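Local coordinates for protein 2-oxoglutarate-dependent dioxygenase tropC (PDB 6XJJ) that uses non-haem iron and 2-oxoglutarate to carry out an oxidative step in the fungal biosynthesis of tropolones, at residues M107-D112 against L164-L169; S118-E123 against C141-A146; T191-L196 against V210-L215; H290-G295 against L324-L329. All coordinates share one frame; numbering follows the deposited sequence.

Contact 1. Residues M107-D112 against L164-L169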
loop_
_atom_site.group_PDB
_atom_site.type_symbol
_atom_site.label_atom_id
_atom_site.label_comp_id
_atom_site.label_asym_id
_atom_site.label_seq_id
_atom_site.Cartn_x
_atom_site.Cartn_y
_atom_site.Cartn_z
ATOM N N MET A 107 -8.376 19.272 9.635
ATOM C CA MET A 107 -7.459 20.255 9.071
ATOM C C MET A 107 -6.475 20.794 10.103
ATOM O O MET A 107 -5.448 21.360 9.717
ATOM C CB MET A 107 -8.258 21.403 8.445
ATOM C CG MET A 107 -9.026 21.024 7.174
ATOM S SD MET A 107 -7.968 20.666 5.750
ATOM C CE MET A 107 -7.310 22.289 5.390
ATOM N N LYS A 108 -6.756 20.630 11.401
ATOM C CA LYS A 108 -5.790 21.023 12.423
ATOM C C LYS A 108 -4.493 20.227 12.342
ATOM O O LYS A 108 -3.479 20.668 12.896
ATOM C CB LYS A 108 -6.406 20.886 13.818
ATOM C CG LYS A 108 -7.306 22.046 14.225
ATOM C CD LYS A 108 -8.020 21.782 15.546
ATOM C CE LYS A 108 -8.764 23.024 16.021
ATOM N NZ LYS A 108 -9.598 22.783 17.233
ATOM N N ILE A 109 -4.496 19.077 11.668
ATOM C CA ILE A 109 -3.268 18.326 11.416
ATOM C C ILE A 109 -3.107 18.133 9.914
ATOM O O ILE A 109 -2.594 17.102 9.462
ATOM C CB ILE A 109 -3.260 16.970 12.148
ATOM C CG1 ILE A 109 -4.462 16.119 11.722
ATOM C CG2 ILE A 109 -3.234 17.186 13.650
ATOM C CD1 ILE A 109 -4.407 14.683 12.213
ATOM N N SER A 110 -3.549 19.120 9.136
ATOM C CA SER A 110 -3.405 19.059 7.688
ATOM C C SER A 110 -1.933 18.939 7.307
ATOM O O SER A 110 -1.041 19.417 8.014
ATOM C CB SER A 110 -4.025 20.295 7.038
ATOM O OG SER A 110 -3.378 21.482 7.465
ATOM N N VAL A 111 -1.687 18.301 6.158
ATOM C CA VAL A 111 -0.333 17.882 5.800
ATOM C C VAL A 111 0.610 19.078 5.697
ATOM O O VAL A 111 1.813 18.952 5.961
ATOM C CB VAL A 111 -0.370 17.069 4.484
ATOM C CG1 VAL A 111 -0.660 17.963 3.282
ATOM C CG2 VAL A 111 0.918 16.264 4.291
ATOM N N ASP A 112 0.095 20.250 5.321
ATOM C CA ASP A 112 0.942 21.432 5.204
ATOM C C ASP A 112 1.481 21.916 6.546
ATOM O O ASP A 112 2.335 22.808 6.560
ATOM C CB ASP A 112 0.168 22.570 4.533
ATOM C CG ASP A 112 -1.094 22.929 5.286
ATOM O OD1 ASP A 112 -1.444 22.186 6.226
ATOM O OD2 ASP A 112 -1.735 23.949 4.955
ATOM N N LEU A 164 1.719 13.281 12.724
ATOM C CA LEU A 164 0.749 14.176 13.336
ATOM C C LEU A 164 -0.470 13.371 13.754
ATOM O O LEU A 164 -0.980 12.558 12.976
ATOM C CB LEU A 164 0.325 15.304 12.395
ATOM C CG LEU A 164 1.390 16.303 11.949
ATOM C CD1 LEU A 164 0.720 17.425 11.166
ATOM C CD2 LEU A 164 2.183 16.846 13.117
ATOM N N TRP A 165 -0.940 13.612 14.972
ATOM C CA TRP A 165 -2.013 12.812 15.520
ATOM C C TRP A 165 -3.174 13.699 15.948
ATOM O O TRP A 165 -2.956 14.788 16.487
ATOM C CB TRP A 165 -1.530 11.994 16.724
ATOM C CG TRP A 165 -0.448 10.988 16.387
ATOM C CD1 TRP A 165 0.884 11.107 16.645
ATOM C CD2 TRP A 165 -0.611 9.740 15.697
ATOM N NE1 TRP A 165 1.560 10.005 16.184
ATOM C CE2 TRP A 165 0.666 9.151 15.593
ATOM C CE3 TRP A 165 -1.713 9.060 15.164
ATOM C CZ2 TRP A 165 0.872 7.912 14.977
ATOM C CZ3 TRP A 165 -1.507 7.831 14.553
ATOM C CH2 TRP A 165 -0.225 7.271 14.466
ATOM N N PRO A 166 -4.414 13.261 15.733
ATOM C CA PRO A 166 -5.560 14.118 16.059
ATOM C C PRO A 166 -5.750 14.252 17.564
ATOM O O PRO A 166 -5.854 13.256 18.285
ATOM C CB PRO A 166 -6.740 13.395 15.401
ATOM C CG PRO A 166 -6.331 11.967 15.372
ATOM C CD PRO A 166 -4.840 11.965 15.171
ATOM N N GLU A 167 -5.806 15.501 18.032
ATOM C CA GLU A 167 -5.975 15.761 19.457
ATOM C C GLU A 167 -7.278 15.184 19.995
ATOM O O GLU A 167 -7.357 14.826 21.176
ATOM C CB GLU A 167 -5.945 17.263 19.727
ATOM C CG GLU A 167 -7.060 18.028 19.025
ATOM C CD GLU A 167 -7.013 19.513 19.313
ATOM O OE1 GLU A 167 -6.318 19.905 20.272
ATOM O OE2 GLU A 167 -7.683 20.286 18.595
ATOM N N GLY A 168 -8.312 15.116 19.169
ATOM C CA GLY A 168 -9.624 14.703 19.619
ATOM C C GLY A 168 -9.842 13.214 19.762
ATOM O O GLY A 168 -10.952 12.797 20.108
ATOM N N LEU A 169 -8.826 12.393 19.498
ATOM C CA LEU A 169 -8.914 10.951 19.685
ATOM C C LEU A 169 -7.886 10.491 20.714
ATOM O O LEU A 169 -6.786 11.048 20.808
ATOM C CB LEU A 169 -8.706 10.204 18.355
ATOM C CG LEU A 169 -9.742 10.465 17.256
ATOM C CD1 LEU A 169 -9.418 9.663 15.993
ATOM C CD2 LEU A 169 -11.152 10.167 17.733
#
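Ile109 presents three separate parts of its side chain to residues 164-169, one after another along that loop. Its CB lies 4.0 Å from CB of Leu164, its CG2 methyl sits 3.7 Å from the carbonyl O of Trp165, and its CD1 reaches the ring of Pro166, 4.0 Å from CD. This spread follows from the first torsion: CG1 stands between the backbone N and the carbonyl carbon (chi1 58°), and the chain then runs out extended to carry CD1 to the proline, while CG2 is left beside the backbone N. Leu164 answers with its CD1 methyl, which comes within 3.7 Å of Ile109 O, so the leucine packs against backbone as well as side chain. At the outer end the contact turns polar. Lys108 stretches its aliphatic chain across Glu167, and NZ closes a long salt bridge of 3.4 Å to OE2; as a hydrogen bond it is weak, and both residues are exposed, so its strength is probably modest.

Around this first shell, Phe98 of helix 85-99 touches both Ile109 and Pro166, while Phe174 of helix 171-204 packs on Pro166. Ser110 N bonds back to Met107 O, and Pro166 to Leu169 form a type I beta turn just ahead of helix 171-204. The arrangement thus pairs two loops without regular strand or helix pairing between them, in the N-terminal region that flanks the double-stranded beta-helix of 2-oxoglutarate-dependent dioxygenases.

Contact 2. Residues S118-E123 against C141-A146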
loop_
_atom_site.group_PDB
_atom_site.type_symbol
_atom_site.label_atom_id
_atom_site.label_comp_id
_atom_site.label_asym_id
_atom_site.label_seq_id
_atom_site.Cartn_x
_atom_site.Cartn_y
_atom_site.Cartn_z
ATOM N N SER A 118 8.568 16.335 5.879
ATOM C CA SER A 118 7.677 15.297 6.366
ATOM C C SER A 118 6.296 15.580 5.815
ATOM O O SER A 118 5.733 16.655 6.046
ATOM C CB SER A 118 7.639 15.267 7.890
ATOM O OG SER A 118 8.903 14.916 8.418
ATOM N N PHE A 119 5.762 14.634 5.058
ATOM C CA PHE A 119 4.462 14.801 4.428
ATOM C C PHE A 119 3.525 13.886 5.213
ATOM O O PHE A 119 3.248 12.748 4.825
ATOM C CB PHE A 119 4.550 14.470 2.901
ATOM C CG PHE A 119 3.313 14.801 2.124
ATOM C CD1 PHE A 119 3.081 16.098 1.700
ATOM C CD2 PHE A 119 2.396 13.818 1.787
ATOM C CE1 PHE A 119 1.953 16.416 0.968
ATOM C CE2 PHE A 119 1.263 14.131 1.058
ATOM C CZ PHE A 119 1.043 15.433 0.647
ATOM N N ARG A 120 3.078 14.393 6.365
ATOM C CA ARG A 120 2.327 13.629 7.351
ATOM C C ARG A 120 1.098 14.421 7.766
ATOM O O ARG A 120 1.138 15.650 7.856
ATOM C CB ARG A 120 3.162 13.345 8.604
ATOM C CG ARG A 120 4.477 12.661 8.346
ATOM C CD ARG A 120 4.330 11.215 7.907
ATOM N NE ARG A 120 5.653 10.661 7.650
ATOM C CZ ARG A 120 6.460 10.181 8.589
ATOM N NH1 ARG A 120 6.077 10.165 9.858
ATOM N NH2 ARG A 120 7.653 9.715 8.255
ATOM N N GLY A 121 0.013 13.708 8.050
ATOM C CA GLY A 121 -1.206 14.339 8.519
ATOM C C GLY A 121 -2.382 14.163 7.576
ATOM O O GLY A 121 -2.457 13.167 6.848
ATOM N N TYR A 122 -3.297 15.131 7.568
ATOM C CA TYR A 122 -4.545 15.025 6.828
ATOM C C TYR A 122 -4.462 15.760 5.497
ATOM O O TYR A 122 -3.919 16.864 5.414
ATOM C CB TYR A 122 -5.703 15.583 7.657
ATOM C CG TYR A 122 -7.005 15.671 6.902
ATOM C CD1 TYR A 122 -7.726 14.528 6.582
ATOM C CD2 TYR A 122 -7.525 16.901 6.528
ATOM C CE1 TYR A 122 -8.912 14.610 5.895
ATOM C CE2 TYR A 122 -8.716 16.993 5.842
ATOM C CZ TYR A 122 -9.405 15.843 5.532
ATOM O OH TYR A 122 -10.590 15.915 4.856
ATOM N N GLU A 123 -5.016 15.140 4.456
ATOM C CA GLU A 123 -5.112 15.756 3.139
ATOM C C GLU A 123 -6.564 15.652 2.702
ATOM O O GLU A 123 -7.107 14.530 2.631
ATOM C CB GLU A 123 -4.188 15.089 2.116
ATOM C CG GLU A 123 -4.151 15.813 0.774
ATOM C CD GLU A 123 -3.135 15.224 -0.180
ATOM O OE1 GLU A 123 -2.489 14.218 0.180
ATOM O OE2 GLU A 123 -2.964 15.776 -1.287
ATOM N N CYS A 141 -7.581 11.408 2.707
ATOM C CA CYS A 141 -6.553 10.525 3.259
ATOM C C CYS A 141 -5.844 11.119 4.474
ATOM O O CYS A 141 -5.755 12.337 4.650
ATOM C CB CYS A 141 -5.496 10.137 2.206
ATOM S SG CYS A 141 -4.538 11.475 1.441
ATOM N N PHE A 142 -5.323 10.204 5.302
ATOM C CA PHE A 142 -4.494 10.488 6.472
ATOM C C PHE A 142 -3.197 9.706 6.324
ATOM O O PHE A 142 -3.227 8.508 6.023
ATOM C CB PHE A 142 -5.217 10.099 7.772
ATOM C CG PHE A 142 -4.357 10.176 9.018
ATOM C CD1 PHE A 142 -4.029 11.399 9.587
ATOM C CD2 PHE A 142 -3.927 9.015 9.653
ATOM C CE1 PHE A 142 -3.253 11.461 10.743
ATOM C CE2 PHE A 142 -3.157 9.074 10.813
ATOM C CZ PHE A 142 -2.821 10.299 11.353
ATOM N N ILE A 143 -2.066 10.373 6.551
ATOM C CA ILE A 143 -0.754 9.871 6.153
ATOM C C ILE A 143 0.116 9.692 7.391
ATOM O O ILE A 143 0.256 10.620 8.197
ATOM C CB ILE A 143 -0.075 10.826 5.156
ATOM C CG1 ILE A 143 -0.963 10.998 3.922
ATOM C CG2 ILE A 143 1.284 10.281 4.738
ATOM C CD1 ILE A 143 -0.565 12.148 3.015
ATOM N N THR A 144 0.706 8.506 7.533
ATOM C CA THR A 144 1.693 8.236 8.568
ATOM C C THR A 144 2.976 7.713 7.936
ATOM O O THR A 144 3.021 7.348 6.759
ATOM C CB THR A 144 1.178 7.218 9.595
ATOM O OG1 THR A 144 0.803 6.008 8.927
ATOM C CG2 THR A 144 -0.006 7.770 10.356
ATOM N N GLY A 145 4.030 7.697 8.746
ATOM C CA GLY A 145 5.272 7.037 8.402
ATOM C C GLY A 145 5.913 6.494 9.661
ATOM O O GLY A 145 5.252 6.435 10.702
ATOM N N ALA A 146 7.176 6.077 9.594
ATOM C CA ALA A 146 7.856 5.621 10.799
ATOM C C ALA A 146 8.032 6.794 11.753
ATOM O O ALA A 146 8.315 7.918 11.331
ATOM C CB ALA A 146 9.214 4.999 10.461
#
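Gly121 O receives the N-H of Ile143 at 2.8 Å, and the CA-H of Phe142 adds a weaker contact to the same oxygen. The Ile143 N to Gly121 O bond belongs to an antiparallel ladder that pairs strand 121-123, outermost in its sheet, with strand 139-144, which lies beside strand 222-227 in the large sheet associated with the double-stranded beta-helix core. Gly121 and Ile143 form one hydrogen-bonded pair, completed by Gly121 N to Ile143 O. Glu123 and Cys141 form the other; its two bonds, Glu123 N to Cys141 O and Cys141 N to Glu123 O, are nearly straight, with N-H...O angles of 168° and 177°. Between them Tyr122 and Phe142 make a non-hydrogen-bonded pair, their side chains on one face, while Glu123, Cys141 and Ile143 occupy the other. The side chain of Cys141 is about 11 Å from the bound iron, so the ladder lies outside the metal's first shell.

Tyr122 OH is held by Glu140. Phe142 meets the rings of Phe98 and Phe174, which ties its face of the sheet to two helices. Beyond the ladder, Arg120 bends at chi2 (-70°) and lays its guanidinium along the backbone of the other segment. NH2 bonds to Ser159 O, the main polar partner, whereas the bond from NH1 to Ala146 O is weak, as are those to Gly161 O and Asn163 OD1. One face of the guanidinium rests on Gly145, whose CA lies 3.4 Å above its plane, over its centre.

Contact 3. Residues T191-L196 against V210-L215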
loop_
_atom_site.group_PDB
_atom_site.type_symbol
_atom_site.label_atom_id
_atom_site.label_comp_id
_atom_site.label_asym_id
_atom_site.label_seq_id
_atom_site.Cartn_x
_atom_site.Cartn_y
_atom_site.Cartn_z
ATOM N N THR A 191 8.357 -10.181 4.693
ATOM C CA THR A 191 8.132 -11.505 4.124
ATOM C C THR A 191 8.013 -11.427 2.604
ATOM O O THR A 191 8.659 -12.189 1.873
ATOM C CB THR A 191 6.865 -12.118 4.730
ATOM O OG1 THR A 191 7.000 -12.195 6.153
ATOM C CG2 THR A 191 6.607 -13.510 4.166
ATOM N N ILE A 192 7.185 -10.500 2.114
ATOM C CA ILE A 192 6.990 -10.342 0.675
ATOM C C ILE A 192 8.317 -10.072 -0.019
ATOM O O ILE A 192 8.604 -10.642 -1.078
ATOM C CB ILE A 192 5.965 -9.221 0.409
ATOM C CG1 ILE A 192 4.586 -9.649 0.922
ATOM C CG2 ILE A 192 5.877 -8.897 -1.083
ATOM C CD1 ILE A 192 3.566 -8.537 1.008
ATOM N N VAL A 193 9.145 -9.204 0.560
ATOM C CA VAL A 193 10.427 -8.876 -0.057
ATOM C C VAL A 193 11.295 -10.117 -0.214
ATOM O O VAL A 193 11.920 -10.319 -1.261
ATOM C CB VAL A 193 11.140 -7.783 0.753
ATOM C CG1 VAL A 193 12.585 -7.651 0.311
ATOM C CG2 VAL A 193 10.416 -6.453 0.560
ATOM N N ARG A 194 11.360 -10.960 0.819
ATOM C CA ARG A 194 12.243 -12.118 0.747
ATOM C C ARG A 194 11.741 -13.140 -0.260
ATOM O O ARG A 194 12.546 -13.860 -0.862
ATOM C CB ARG A 194 12.379 -12.766 2.122
ATOM C CG ARG A 194 12.923 -11.835 3.180
ATOM C CD ARG A 194 13.164 -12.536 4.502
ATOM N NE ARG A 194 13.390 -11.559 5.562
ATOM C CZ ARG A 194 12.453 -11.122 6.403
ATOM N NH1 ARG A 194 11.224 -11.627 6.376
ATOM N NH2 ARG A 194 12.762 -10.209 7.313
ATOM N N ILE A 195 10.421 -13.236 -0.437
ATOM C CA ILE A 195 9.867 -14.101 -1.473
ATOM C C ILE A 195 10.237 -13.569 -2.855
ATOM O O ILE A 195 10.641 -14.329 -3.744
ATOM C CB ILE A 195 8.342 -14.232 -1.299
ATOM C CG1 ILE A 195 8.016 -14.951 0.013
ATOM C CG2 ILE A 195 7.733 -14.987 -2.471
ATOM C CD1 ILE A 195 6.537 -14.915 0.394
ATOM N N LEU A 196 10.110 -12.252 -3.052
ATOM C CA LEU A 196 10.542 -11.631 -4.302
ATOM C C LEU A 196 12.027 -11.874 -4.551
ATOM O O LEU A 196 12.430 -12.252 -5.658
ATOM C CB LEU A 196 10.234 -10.130 -4.267
ATOM C CG LEU A 196 8.746 -9.758 -4.274
ATOM C CD1 LEU A 196 8.522 -8.286 -3.965
ATOM C CD2 LEU A 196 8.113 -10.100 -5.615
ATOM N N VAL A 210 19.026 -10.497 -2.351
ATOM C CA VAL A 210 19.418 -9.345 -3.162
ATOM C C VAL A 210 18.731 -8.101 -2.632
ATOM O O VAL A 210 19.328 -7.023 -2.529
ATOM C CB VAL A 210 19.046 -9.524 -4.648
ATOM C CG1 VAL A 210 19.930 -8.614 -5.492
ATOM C CG2 VAL A 210 19.054 -10.955 -5.158
ATOM N N LEU A 211 17.449 -8.240 -2.319
ATOM C CA LEU A 211 16.560 -7.115 -2.099
ATOM C C LEU A 211 16.461 -6.722 -0.636
ATOM O O LEU A 211 15.802 -5.731 -0.322
ATOM C CB LEU A 211 15.156 -7.457 -2.608
ATOM C CG LEU A 211 15.029 -7.994 -4.037
ATOM C CD1 LEU A 211 13.579 -8.349 -4.329
ATOM C CD2 LEU A 211 15.568 -7.038 -5.087
ATOM N N ASN A 212 17.076 -7.475 0.272
ATOM C CA ASN A 212 16.757 -7.309 1.682
ATOM C C ASN A 212 17.297 -6.015 2.284
ATOM O O ASN A 212 16.933 -5.688 3.416
ATOM C CB ASN A 212 17.275 -8.511 2.464
ATOM C CG ASN A 212 16.554 -9.794 2.088
ATOM O OD1 ASN A 212 15.503 -9.760 1.436
ATOM N ND2 ASN A 212 17.077 -10.926 2.547
ATOM N N ASP A 213 18.127 -5.257 1.566
ATOM C CA ASP A 213 18.650 -4.013 2.124
ATOM C C ASP A 213 17.598 -2.913 2.235
ATOM O O ASP A 213 17.798 -1.968 3.005
ATOM C CB ASP A 213 19.828 -3.522 1.285
ATOM C CG ASP A 213 21.061 -4.382 1.470
ATOM O OD1 ASP A 213 21.100 -5.150 2.452
ATOM O OD2 ASP A 213 21.991 -4.299 0.643
ATOM N N ILE A 214 16.500 -2.989 1.474
ATOM C CA ILE A 214 15.402 -2.045 1.671
ATOM C C ILE A 214 14.684 -2.268 2.990
ATOM O O ILE A 214 13.918 -1.400 3.425
ATOM C CB ILE A 214 14.347 -2.097 0.550
ATOM C CG1 ILE A 214 13.967 -3.548 0.246
ATOM C CG2 ILE A 214 14.801 -1.315 -0.685
ATOM C CD1 ILE A 214 12.717 -3.715 -0.588
ATOM N N LEU A 215 14.869 -3.419 3.625
ATOM C CA LEU A 215 14.302 -3.604 4.951
ATOM C C LEU A 215 15.143 -2.935 6.030
ATOM O O LEU A 215 14.653 -2.767 7.151
ATOM C CB LEU A 215 14.141 -5.097 5.240
ATOM C CG LEU A 215 13.258 -5.823 4.218
ATOM C CD1 LEU A 215 13.245 -7.298 4.493
ATOM C CD2 LEU A 215 11.838 -5.280 4.187
#
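Val193 wedges its two methyls into residues 210-215 from the side of helix 171-204, and the tight part of the contact gathers around it. CG2 meets CD1 of Ile214 at 3.8 Å and, approaching tip to tip, CD2 of Leu215 at 4.1 Å. The other branch, CG1, is anti to the backbone N (chi1 167°) and turns to Leu211, where it lies 3.9 Å from CB and close to the carbonyl O. One helical turn further on, Leu196 contributes CB, against which CD1 of Leu211 rests at 3.8 Å. Val193, Leu196, Leu211 and Ile214 are all buried. Leu318 of strand 311-318 touches Val193, Ile214 and Leu215, and Met289 packs on Leu196, so sheet and helix both back this half.

Toward solvent the contact thins out. Arg194 and Asn212, both partly exposed, cross at about a right angle with their planar groups 70° apart. The amide OD1 meets CG of the arginine at 3.7 Å, an encounter with the aliphatic stem rather than with the guanidinium. Farther along the extended chain, one guanidinium face passes over CD1 of Leu215, 4.1 Å from NH2, while Trp49 of helix 47-50 also touches Arg194.

No hydrogen bond links the two segments. The long helix and residues 211-215, which end in a short 3-10 segment, therefore meet by the fit of branched apolar side chains, and the polar residues at the margin add van der Waals contact, consistent with an association that is mainly hydrophobic.

Contact 4. Residues H290-G295 against L324-L329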
loop_
_atom_site.group_PDB
_atom_site.type_symbol
_atom_site.label_atom_id
_atom_site.label_comp_id
_atom_site.label_asym_id
_atom_site.label_seq_id
_atom_site.Cartn_x
_atom_site.Cartn_y
_atom_site.Cartn_z
ATOM N N HIS A 290 10.256 -2.018 -10.338
ATOM C CA HIS A 290 10.294 -2.199 -11.785
ATOM C C HIS A 290 11.705 -1.978 -12.319
ATOM O O HIS A 290 12.317 -2.878 -12.906
ATOM C CB HIS A 290 9.345 -1.216 -12.471
ATOM C CG HIS A 290 9.093 -1.530 -13.913
ATOM N ND1 HIS A 290 8.105 -2.400 -14.315
ATOM C CD2 HIS A 290 9.766 -1.181 -15.036
ATOM C CE1 HIS A 290 8.128 -2.513 -15.630
ATOM N NE2 HIS A 290 9.135 -1.794 -16.091
ATOM N N ARG A 291 12.225 -0.757 -12.141
ATOM C CA ARG A 291 13.551 -0.424 -12.647
ATOM C C ARG A 291 14.615 -1.322 -12.045
ATOM O O ARG A 291 15.586 -1.690 -12.716
ATOM C CB ARG A 291 13.896 1.029 -12.328
ATOM C CG ARG A 291 13.086 2.099 -13.026
ATOM C CD ARG A 291 13.791 3.423 -12.811
ATOM N NE ARG A 291 14.088 3.648 -11.393
ATOM C CZ ARG A 291 13.240 4.158 -10.503
ATOM N NH1 ARG A 291 12.012 4.506 -10.868
ATOM N NH2 ARG A 291 13.626 4.316 -9.243
ATOM N N TRP A 292 14.469 -1.652 -10.767
ATOM C CA TRP A 292 15.527 -2.367 -10.074
ATOM C C TRP A 292 15.587 -3.821 -10.517
ATOM O O TRP A 292 16.684 -4.374 -10.653
ATOM C CB TRP A 292 15.341 -2.121 -8.570
ATOM C CG TRP A 292 16.177 -2.870 -7.627
ATOM C CD1 TRP A 292 17.455 -3.299 -7.814
ATOM C CD2 TRP A 292 15.895 -3.055 -6.231
ATOM N NE1 TRP A 292 17.938 -3.868 -6.658
ATOM C CE2 TRP A 292 17.006 -3.712 -5.665
ATOM C CE3 TRP A 292 14.792 -2.766 -5.416
ATOM C CZ2 TRP A 292 17.045 -4.093 -4.328
ATOM C CZ3 TRP A 292 14.829 -3.154 -4.087
ATOM C CH2 TRP A 292 15.949 -3.809 -3.557
ATOM N N THR A 293 14.449 -4.419 -10.845
ATOM C CA THR A 293 14.457 -5.608 -11.683
ATOM C C THR A 293 14.549 -5.167 -13.142
ATOM O O THR A 293 14.626 -3.974 -13.452
ATOM C CB THR A 293 13.212 -6.458 -11.427
ATOM O OG1 THR A 293 12.044 -5.758 -11.865
ATOM C CG2 THR A 293 13.062 -6.724 -9.951
ATOM N N GLY A 294 14.532 -6.121 -14.066
ATOM C CA GLY A 294 14.614 -5.744 -15.464
ATOM C C GLY A 294 13.273 -5.355 -16.063
ATOM O O GLY A 294 13.073 -5.487 -17.273
ATOM N N GLY A 295 12.351 -4.865 -15.233
ATOM C CA GLY A 295 10.941 -4.986 -15.548
ATOM C C GLY A 295 10.382 -6.357 -15.243
ATOM O O GLY A 295 9.220 -6.631 -15.572
ATOM N N LEU A 324 19.887 4.757 -0.032
ATOM C CA LEU A 324 20.217 3.531 -0.746
ATOM C C LEU A 324 20.130 3.784 -2.247
ATOM O O LEU A 324 19.052 4.091 -2.770
ATOM C CB LEU A 324 19.267 2.409 -0.327
ATOM C CG LEU A 324 19.611 0.988 -0.768
ATOM C CD1 LEU A 324 20.871 0.523 -0.050
ATOM C CD2 LEU A 324 18.458 0.043 -0.492
ATOM N N LYS A 325 21.266 3.664 -2.934
ATOM C CA LYS A 325 21.329 3.870 -4.380
ATOM C C LYS A 325 20.974 2.549 -5.051
ATOM O O LYS A 325 21.788 1.628 -5.120
ATOM C CB LYS A 325 22.706 4.392 -4.775
ATOM C CG LYS A 325 23.052 5.670 -4.019
ATOM C CD LYS A 325 22.078 6.797 -4.345
ATOM C CE LYS A 325 22.191 7.945 -3.372
ATOM N NZ LYS A 325 21.158 8.978 -3.648
ATOM N N ILE A 326 19.741 2.464 -5.538
ATOM C CA ILE A 326 19.161 1.210 -6.002
ATOM C C ILE A 326 19.747 0.896 -7.376
ATOM O O ILE A 326 19.582 1.676 -8.320
ATOM C CB ILE A 326 17.629 1.315 -6.061
ATOM C CG1 ILE A 326 17.065 1.897 -4.756
ATOM C CG2 ILE A 326 17.017 -0.039 -6.303
ATOM C CD1 ILE A 326 17.394 1.101 -3.501
ATOM N N LYS A 327 20.432 -0.246 -7.502
ATOM C CA LYS A 327 21.108 -0.521 -8.769
ATOM C C LYS A 327 20.491 -1.705 -9.501
ATOM O O LYS A 327 20.332 -2.778 -8.905
ATOM C CB LYS A 327 22.606 -0.767 -8.558
ATOM C CG LYS A 327 23.381 0.509 -8.328
ATOM C CD LYS A 327 24.866 0.256 -8.332
ATOM C CE LYS A 327 25.633 1.560 -8.390
ATOM N NZ LYS A 327 27.089 1.322 -8.519
ATOM N N PRO A 328 20.141 -1.556 -10.783
ATOM C CA PRO A 328 19.591 -2.688 -11.548
ATOM C C PRO A 328 20.490 -3.922 -11.536
ATOM O O PRO A 328 21.595 -3.934 -10.987
ATOM C CB PRO A 328 19.449 -2.120 -12.966
ATOM C CG PRO A 328 19.239 -0.646 -12.768
ATOM C CD PRO A 328 19.978 -0.272 -11.500
ATOM N N LEU A 329 19.972 -4.984 -12.160
ATOM C CA LEU A 329 20.638 -6.285 -12.324
ATOM C C LEU A 329 22.163 -6.241 -12.345
ATOM O O LEU A 329 22.811 -7.244 -12.668
ATOM C CB LEU A 329 20.158 -6.947 -13.623
ATOM C CG LEU A 329 18.657 -7.226 -13.741
ATOM C CD1 LEU A 329 18.314 -7.859 -15.095
ATOM C CD2 LEU A 329 18.169 -8.090 -12.587
#
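Trp292 turns one face of its indole to Ile326, whose CG2 methyl makes a CH-pi contact 3.4 Å from the centroid of the five-membered ring and 21° off its normal. Both side chains are set for this meeting. On the tryptophan, CG is anti to the backbone N (chi1 172°), which swings the indole out from the last turn of helix 287-292. On the isoleucine it is CG2 that takes the position anti to N, placing this short branch over the ring, while CG1 stands beside N; the two side chains cross at about a right angle. Lys327 contributes its carbonyl O at the edge of the indole, near the plane and beside CD1. Although NE1 is also near, the angle is too poor for a hydrogen bond.

Past the ring, the contact passes to the backbone. Pro328 directs its CA-H at Trp292 O, 3.5 Å from CA, and lays CG against Arg291 O at 3.8 Å. Leu329, the last modelled residue, brings CD1 to CA of Gly294, a looser contact of 4.3 Å.

This is a surface contact in which the chain's C-terminal tail, after strand 311-318, runs over the end of helix 287-292. Leu329 also touches Phe204 on helix 171-204, and Trp292 is flanked by Leu211 and Ile214 from the loop leading to strand 222-227.

Overall arrangement
The four contacts fall into two neighbouring pairs, whose nearest atoms lie about 10 Å apart or more. Contacts 1 and 2 adjoin through backbone: Tyr122 N and O meet Ile109 O and Val111 N, each at 2.8 Å, probable hydrogen bonds that attach the loop of contact 1 to the sheet edge. Contacts 3 and 4 adjoin by packing, mostly between apolar side chains, with Leu324 CD2 against Ile214 CG2 at 3.9 Å. Contact 2 is buried and rests on regular strand pairing; contacts 1 and 3 are partly buried and chiefly apolar, contact 1 adding an exposed salt bridge; contact 4 lies at the surface, without hydrogen bonds between its two segments. Helix 171-204 runs from beside contact 1 to contact 3.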